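Local coordinates for WZI (Escherichia coli, PDB 2YNK), which is an outer-membrane beta-barrel lectin that binds carbohydrate and takes part in the assembly of the group 1 capsule, at residues Q201-A207 / K349-Q355; R232-W236 / N247-G251. One frame throughout, in Å; residues are numbered along the deposited sequence.

Interaction 1: residues Q201-A207 / K349-Q355; sequences QMNQYNA and KDGYYQQ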
loop_
_atom_site.group_PDB
_atom_site.type_symbol
_atom_site.label_atom_id
_atom_site.label_comp_id
_atom_site.label_asym_id
_atom_site.label_seq_id
_atom_site.Cartn_x
_atom_site.Cartn_y
_atom_site.Cartn_z
ATOM N N GLN A 201 9.205 -14.852 -3.944
ATOM C CA GLN A 201 9.355 -16.068 -3.143
ATOM C C GLN A 201 8.951 -15.796 -1.703
ATOM O O GLN A 201 9.494 -14.904 -1.046
ATOM C CB GLN A 201 10.799 -16.550 -3.179
ATOM C CG GLN A 201 10.978 -17.933 -2.569
ATOM C CD GLN A 201 12.383 -18.470 -2.735
ATOM O OE1 GLN A 201 12.630 -19.317 -3.585
ATOM N NE2 GLN A 201 13.316 -17.966 -1.934
HETATM N N MSE A 202 7.996 -16.570 -1.204
HETATM C CA MSE A 202 7.531 -16.410 0.175
HETATM C C MSE A 202 8.620 -16.862 1.114
HETATM O O MSE A 202 9.416 -17.738 0.773
HETATM C CB MSE A 202 6.264 -17.224 0.387
HETATM C CG MSE A 202 5.111 -16.667 -0.434
HETATM SE SE MSE A 202 3.479 -17.592 0.134
HETATM C CE MSE A 202 3.120 -16.396 1.662
ATOM N N ASN A 203 8.659 -16.256 2.298
ATOM C CA ASN A 203 9.723 -16.475 3.278
ATOM C C ASN A 203 9.193 -17.211 4.500
ATOM O O ASN A 203 8.089 -16.908 4.981
ATOM C CB ASN A 203 10.313 -15.132 3.702
ATOM C CG ASN A 203 11.557 -15.271 4.555
ATOM O OD1 ASN A 203 12.298 -16.243 4.448
ATOM N ND2 ASN A 203 11.800 -14.279 5.396
ATOM N N GLN A 204 9.980 -18.179 4.984
ATOM C CA GLN A 204 9.610 -19.038 6.126
ATOM C C GLN A 204 8.188 -19.579 5.985
ATOM O O GLN A 204 7.458 -19.695 6.963
ATOM C CB GLN A 204 9.738 -18.279 7.452
ATOM C CG GLN A 204 11.161 -17.956 7.888
ATOM C CD GLN A 204 11.199 -17.342 9.280
ATOM O OE1 GLN A 204 10.181 -16.844 9.790
ATOM N NE2 GLN A 204 12.376 -17.383 9.916
ATOM N N TYR A 205 7.785 -19.896 4.764
ATOM C CA TYR A 205 6.411 -20.288 4.530
ATOM C C TYR A 205 6.312 -21.804 4.757
ATOM O O TYR A 205 6.296 -22.587 3.806
ATOM C CB TYR A 205 5.954 -19.838 3.135
ATOM C CG TYR A 205 4.501 -20.082 2.887
ATOM C CD1 TYR A 205 3.528 -19.256 3.440
ATOM C CD2 TYR A 205 4.092 -21.158 2.132
ATOM C CE1 TYR A 205 2.177 -19.486 3.221
ATOM C CE2 TYR A 205 2.750 -21.408 1.908
ATOM C CZ TYR A 205 1.793 -20.569 2.446
ATOM O OH TYR A 205 0.462 -20.848 2.209
ATOM N N ASN A 206 6.259 -22.182 6.039
ATOM C CA ASN A 206 6.328 -23.598 6.499
ATOM C C ASN A 206 5.612 -24.643 5.648
ATOM O O ASN A 206 6.257 -25.470 5.037
ATOM C CB ASN A 206 5.811 -23.724 7.933
ATOM C CG ASN A 206 5.900 -25.155 8.460
ATOM O OD1 ASN A 206 6.982 -25.627 8.810
ATOM N ND2 ASN A 206 4.756 -25.851 8.527
ATOM N N ALA A 207 4.287 -24.591 5.594
ATOM C CA ALA A 207 3.491 -25.637 4.932
ATOM C C ALA A 207 3.949 -26.023 3.519
ATOM O O ALA A 207 3.708 -27.155 3.085
ATOM C CB ALA A 207 2.020 -25.244 4.910
ATOM N N LYS A 349 -1.438 -24.294 2.989
ATOM C CA LYS A 349 -2.253 -24.429 4.203
ATOM C C LYS A 349 -2.043 -23.312 5.200
ATOM O O LYS A 349 -2.905 -23.069 6.036
ATOM C CB LYS A 349 -1.994 -25.782 4.876
ATOM C CG LYS A 349 -2.522 -26.979 4.093
ATOM C CD LYS A 349 -2.275 -28.261 4.865
ATOM C CE LYS A 349 -2.807 -29.489 4.149
ATOM N NZ LYS A 349 -3.023 -30.582 5.141
ATOM N N ASP A 350 -0.899 -22.636 5.115
ATOM C CA ASP A 350 -0.640 -21.439 5.925
ATOM C C ASP A 350 -1.492 -20.261 5.424
ATOM O O ASP A 350 -1.455 -19.178 6.006
ATOM C CB ASP A 350 0.837 -21.033 5.856
ATOM C CG ASP A 350 1.761 -21.865 6.746
ATOM O OD1 ASP A 350 1.335 -22.846 7.403
ATOM O OD2 ASP A 350 2.965 -21.497 6.772
ATOM N N GLY A 351 -2.223 -20.454 4.327
ATOM C CA GLY A 351 -3.148 -19.444 3.835
ATOM C C GLY A 351 -2.417 -18.368 3.069
ATOM O O GLY A 351 -1.244 -18.523 2.761
ATOM N N TYR A 352 -3.123 -17.278 2.768
ATOM C CA TYR A 352 -2.575 -16.142 2.009
ATOM C C TYR A 352 -1.902 -15.175 3.001
ATOM O O TYR A 352 -2.335 -14.026 3.182
ATOM C CB TYR A 352 -3.698 -15.474 1.208
ATOM C CG TYR A 352 -3.247 -14.469 0.157
ATOM C CD1 TYR A 352 -2.425 -14.856 -0.897
ATOM C CD2 TYR A 352 -3.672 -13.142 0.203
ATOM C CE1 TYR A 352 -2.011 -13.949 -1.859
ATOM C CE2 TYR A 352 -3.269 -12.226 -0.755
ATOM C CZ TYR A 352 -2.438 -12.633 -1.784
ATOM O OH TYR A 352 -2.028 -11.737 -2.741
ATOM N N TYR A 353 -0.862 -15.691 3.671
ATOM C CA TYR A 353 -0.127 -14.987 4.724
ATOM C C TYR A 353 1.352 -15.356 4.674
ATOM O O TYR A 353 1.688 -16.526 4.495
ATOM C CB TYR A 353 -0.613 -15.395 6.115
ATOM C CG TYR A 353 -2.057 -15.120 6.417
ATOM C CD1 TYR A 353 -3.052 -15.944 5.923
ATOM C CD2 TYR A 353 -2.427 -14.072 7.237
ATOM C CE1 TYR A 353 -4.388 -15.722 6.213
ATOM C CE2 TYR A 353 -3.760 -13.833 7.538
ATOM C CZ TYR A 353 -4.738 -14.668 7.022
ATOM O OH TYR A 353 -6.068 -14.447 7.293
ATOM N N GLN A 354 2.228 -14.365 4.860
ATOM C CA GLN A 354 3.636 -14.632 5.084
ATOM C C GLN A 354 3.944 -14.323 6.524
ATOM O O GLN A 354 3.619 -13.231 6.994
ATOM C CB GLN A 354 4.510 -13.764 4.206
ATOM C CG GLN A 354 5.981 -14.103 4.342
ATOM C CD GLN A 354 6.854 -13.259 3.469
ATOM O OE1 GLN A 354 7.402 -13.739 2.484
ATOM N NE2 GLN A 354 6.989 -11.995 3.821
ATOM N N GLN A 355 4.564 -15.285 7.214
ATOM C CA GLN A 355 4.917 -15.157 8.626
ATOM C C GLN A 355 3.738 -14.701 9.458
ATOM O O GLN A 355 3.875 -13.908 10.389
ATOM C CB GLN A 355 6.120 -14.240 8.793
ATOM C CG GLN A 355 7.327 -14.778 8.042
ATOM C CD GLN A 355 8.473 -13.807 7.946
ATOM O OE1 GLN A 355 8.318 -12.689 7.449
ATOM N NE2 GLN A 355 9.651 -14.242 8.382
#
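In the 18-stranded antiparallel barrel of Wzi, the loop after strand 193-201 meets the segment 349-355, mainly through side chains. Only residues 353-354 of the second segment are strand. The backbone amide of Asn203 finds its acceptor in Gln354 OE1, N to OE1 2.8 Å, while Gln354 NE2 makes a weak hydrogen bond to the carbonyl of Arg167. Next along, Gln355 NE2 donates to Gln204 OE1 at 3.0 Å, nearly in line, and bonds weakly to Asn123 OD1; the carbonyl of Gln355 is taken by Lys402 NZ. Tyr205, centre of an inverse gamma turn, packs against Asp350 (Tyr205 CE1 to Asp350 CB 3.3 Å), whose OD2 lies over one face of its ring. The selenomethionine Met202 brings CE to 3.2 Å from Tyr353 O and 3.9 Å from Gln354 CB. Gly351 offers its carbonyl at the edge of the Tyr205 ring: the phenol OH donates to Gly351 O across 2.9 Å.

Interaction 2: residues R232-W236 / N247-G251; sequences RIMQW and NFWDG
A tryptophan held in two ways at once sets this contact apart: Trp236 uses its indole NE1 to donate to Asn247 OD1 (2.8 Å, N-H...O angle 153°) while one face of its ring receives the edge of Phe248. The latter is a T-shaped pair, with the six-membered ring of Trp236 and the Phe248 ring 5.1 Å apart between centroids and their planes at 66°; Trp236 CZ2 comes to 3.6 Å from Phe248 CB. Trp236, Asn247 and Phe248 all have chi1 t. Residues 232-236 are extended and end the barrel strand 226-236. The loop that follows contains 247-251 and doubles back along the barrel's outer side, nearly antiparallel (171°) but too distant for sheet pairing: CA atoms of Trp236 and Phe248 are 8.0 Å apart, those of Met234 and Asp250 9.2 Å. Arg232, Met234 and Trp236 point toward the loop. An inverse gamma turn centred on Phe248 bends it. Selenomethionine Met234, chi1 p, forms a Met-aromatic contact, SE 5.3 Å from the Phe248 centroid and CE 3.5 Å from Phe248 CE1. Arg232, chi1 t, has its main salt bridge to Glu298; toward Asp250 there is just a long one, NH2 to OD1 3.8 Å, with OD1 uncertainly placed.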
loop_
_atom_site.group_PDB
_atom_site.type_symbol
_atom_site.label_atom_id
_atom_site.label_comp_id
_atom_site.label_asym_id
_atom_site.label_seq_id
_atom_site.Cartn_x
_atom_site.Cartn_y
_atom_site.Cartn_z
ATOM N N ARG A 232 -4.610 -9.939 -10.714
ATOM C CA ARG A 232 -4.621 -11.367 -10.489
ATOM C C ARG A 232 -3.330 -11.798 -9.777
ATOM O O ARG A 232 -2.250 -11.279 -10.048
ATOM C CB ARG A 232 -4.788 -12.072 -11.834
ATOM C CG ARG A 232 -5.017 -13.572 -11.767
ATOM C CD ARG A 232 -5.381 -14.105 -13.145
ATOM N NE ARG A 232 -4.947 -15.490 -13.356
ATOM C CZ ARG A 232 -5.589 -16.575 -12.919
ATOM N NH1 ARG A 232 -6.715 -16.476 -12.211
ATOM N NH2 ARG A 232 -5.096 -17.777 -13.189
ATOM N N ILE A 233 -3.467 -12.738 -8.851
ATOM C CA ILE A 233 -2.344 -13.305 -8.103
ATOM C C ILE A 233 -2.491 -14.814 -8.071
ATOM O O ILE A 233 -3.591 -15.319 -7.839
ATOM C CB ILE A 233 -2.345 -12.794 -6.646
ATOM C CG1 ILE A 233 -1.500 -11.533 -6.508
ATOM C CG2 ILE A 233 -1.802 -13.844 -5.693
ATOM C CD1 ILE A 233 -0.013 -11.781 -6.625
HETATM N N MSE A 234 -1.405 -15.544 -8.296
HETATM C CA MSE A 234 -1.439 -16.984 -8.043
HETATM C C MSE A 234 -0.343 -17.402 -7.096
HETATM O O MSE A 234 0.808 -16.988 -7.215
HETATM C CB MSE A 234 -1.439 -17.828 -9.316
HETATM C CG MSE A 234 -0.308 -17.494 -10.266
HETATM SE SE MSE A 234 -0.191 -18.912 -11.629
HETATM C CE MSE A 234 0.402 -17.698 -13.076
ATOM N N GLN A 235 -0.723 -18.227 -6.127
ATOM C CA GLN A 235 0.212 -18.833 -5.187
ATOM C C GLN A 235 0.616 -20.176 -5.785
ATOM O O GLN A 235 -0.227 -21.046 -5.973
ATOM C CB GLN A 235 -0.471 -19.005 -3.835
ATOM C CG GLN A 235 0.457 -19.106 -2.643
ATOM C CD GLN A 235 -0.280 -18.979 -1.319
ATOM O OE1 GLN A 235 0.343 -18.852 -0.258
ATOM N NE2 GLN A 235 -1.610 -19.013 -1.371
ATOM N N TRP A 236 1.898 -20.341 -6.089
ATOM C CA TRP A 236 2.344 -21.395 -6.993
ATOM C C TRP A 236 3.740 -21.849 -6.641
ATOM O O TRP A 236 4.495 -21.114 -6.015
ATOM C CB TRP A 236 2.260 -20.855 -8.424
ATOM C CG TRP A 236 2.770 -21.775 -9.504
ATOM C CD1 TRP A 236 2.068 -22.759 -10.189
ATOM C CD2 TRP A 236 4.117 -21.808 -10.069
ATOM N NE1 TRP A 236 2.871 -23.387 -11.101
ATOM C CE2 TRP A 236 4.112 -22.865 -11.075
ATOM C CE3 TRP A 236 5.287 -21.097 -9.841
ATOM C CZ2 TRP A 236 5.239 -23.179 -11.808
ATOM C CZ3 TRP A 236 6.423 -21.420 -10.588
ATOM C CH2 TRP A 236 6.400 -22.436 -11.549
ATOM N N ASN A 247 3.012 -26.372 -16.338
ATOM C CA ASN A 247 2.091 -26.242 -15.205
ATOM C C ASN A 247 1.833 -24.773 -14.863
ATOM O O ASN A 247 0.732 -24.403 -14.453
ATOM C CB ASN A 247 2.634 -26.998 -13.989
ATOM C CG ASN A 247 1.753 -26.844 -12.765
ATOM O OD1 ASN A 247 1.862 -25.860 -12.033
ATOM N ND2 ASN A 247 0.891 -27.830 -12.521
ATOM N N PHE A 248 2.858 -23.947 -15.036
ATOM C CA PHE A 248 2.720 -22.506 -14.946
ATOM C C PHE A 248 1.857 -22.005 -16.106
ATOM O O PHE A 248 2.369 -21.615 -17.157
ATOM C CB PHE A 248 4.110 -21.859 -14.972
ATOM C CG PHE A 248 4.096 -20.367 -14.821
ATOM C CD1 PHE A 248 3.864 -19.783 -13.582
ATOM C CD2 PHE A 248 4.337 -19.544 -15.913
ATOM C CE1 PHE A 248 3.860 -18.404 -13.442
ATOM C CE2 PHE A 248 4.335 -18.169 -15.776
ATOM C CZ PHE A 248 4.094 -17.598 -14.540
ATOM N N TRP A 249 0.541 -22.065 -15.929
ATOM C CA TRP A 249 -0.373 -21.439 -16.877
ATOM C C TRP A 249 -1.610 -20.902 -16.209
ATOM O O TRP A 249 -1.774 -21.013 -14.983
ATOM C CB TRP A 249 -0.694 -22.351 -18.065
ATOM C CG TRP A 249 -1.196 -23.755 -17.784
ATOM C CD1 TRP A 249 -0.768 -24.929 -18.407
ATOM C CD2 TRP A 249 -2.268 -24.195 -16.859
ATOM N NE1 TRP A 249 -1.450 -26.021 -17.937
ATOM C CE2 TRP A 249 -2.363 -25.655 -17.012
ATOM C CE3 TRP A 249 -3.118 -23.559 -15.953
ATOM C CZ2 TRP A 249 -3.269 -26.414 -16.281
ATOM C CZ3 TRP A 249 -4.026 -24.338 -15.223
ATOM C CH2 TRP A 249 -4.098 -25.730 -15.385
ATOM N N ASP A 250 -2.469 -20.278 -17.018
ATOM C CA ASP A 250 -3.666 -19.594 -16.543
ATOM C C ASP A 250 -4.844 -19.918 -17.466
ATOM O O ASP A 250 -5.235 -19.105 -18.300
ATOM C CB ASP A 250 -3.396 -18.087 -16.495
ATOM C CG ASP A 250 -2.032 -17.761 -15.909
ATOM O OD1 ASP A 250 -1.714 -18.289 -14.825
ATOM O OD2 ASP A 250 -1.267 -17.006 -16.541
ATOM N N GLY A 251 -5.391 -21.122 -17.314
ATOM C CA GLY A 251 -6.509 -21.582 -18.138
ATOM C C GLY A 251 -7.011 -22.954 -17.726
ATOM O O GLY A 251 -7.671 -23.100 -16.698
#

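Overall arrangement
The two faces of one strand can serve different contacts, as strand 226-236 illustrates. Arg232, Met234 and Trp236 face the outer loop of interaction 2, whereas Ile233 and Gln235, between them, turn to interaction 1; the centres of the two interactions are about 17 Å apart. Gln235 OE1, 3.2 Å from Tyr205 OH, is a probable second partner for the hydroxyl that also donates to Gly351 O, and lies 3.4 Å from Met202 SE; Ile233 CG2 packs 3.6 Å from Tyr352 OH. A bound hexane lies about 4 Å from the Arg232 side chain; an octane, about 8 Å from that of Asn203, is too far to touch it. In sequence, interaction 2 falls wholly between the two segments of interaction 1.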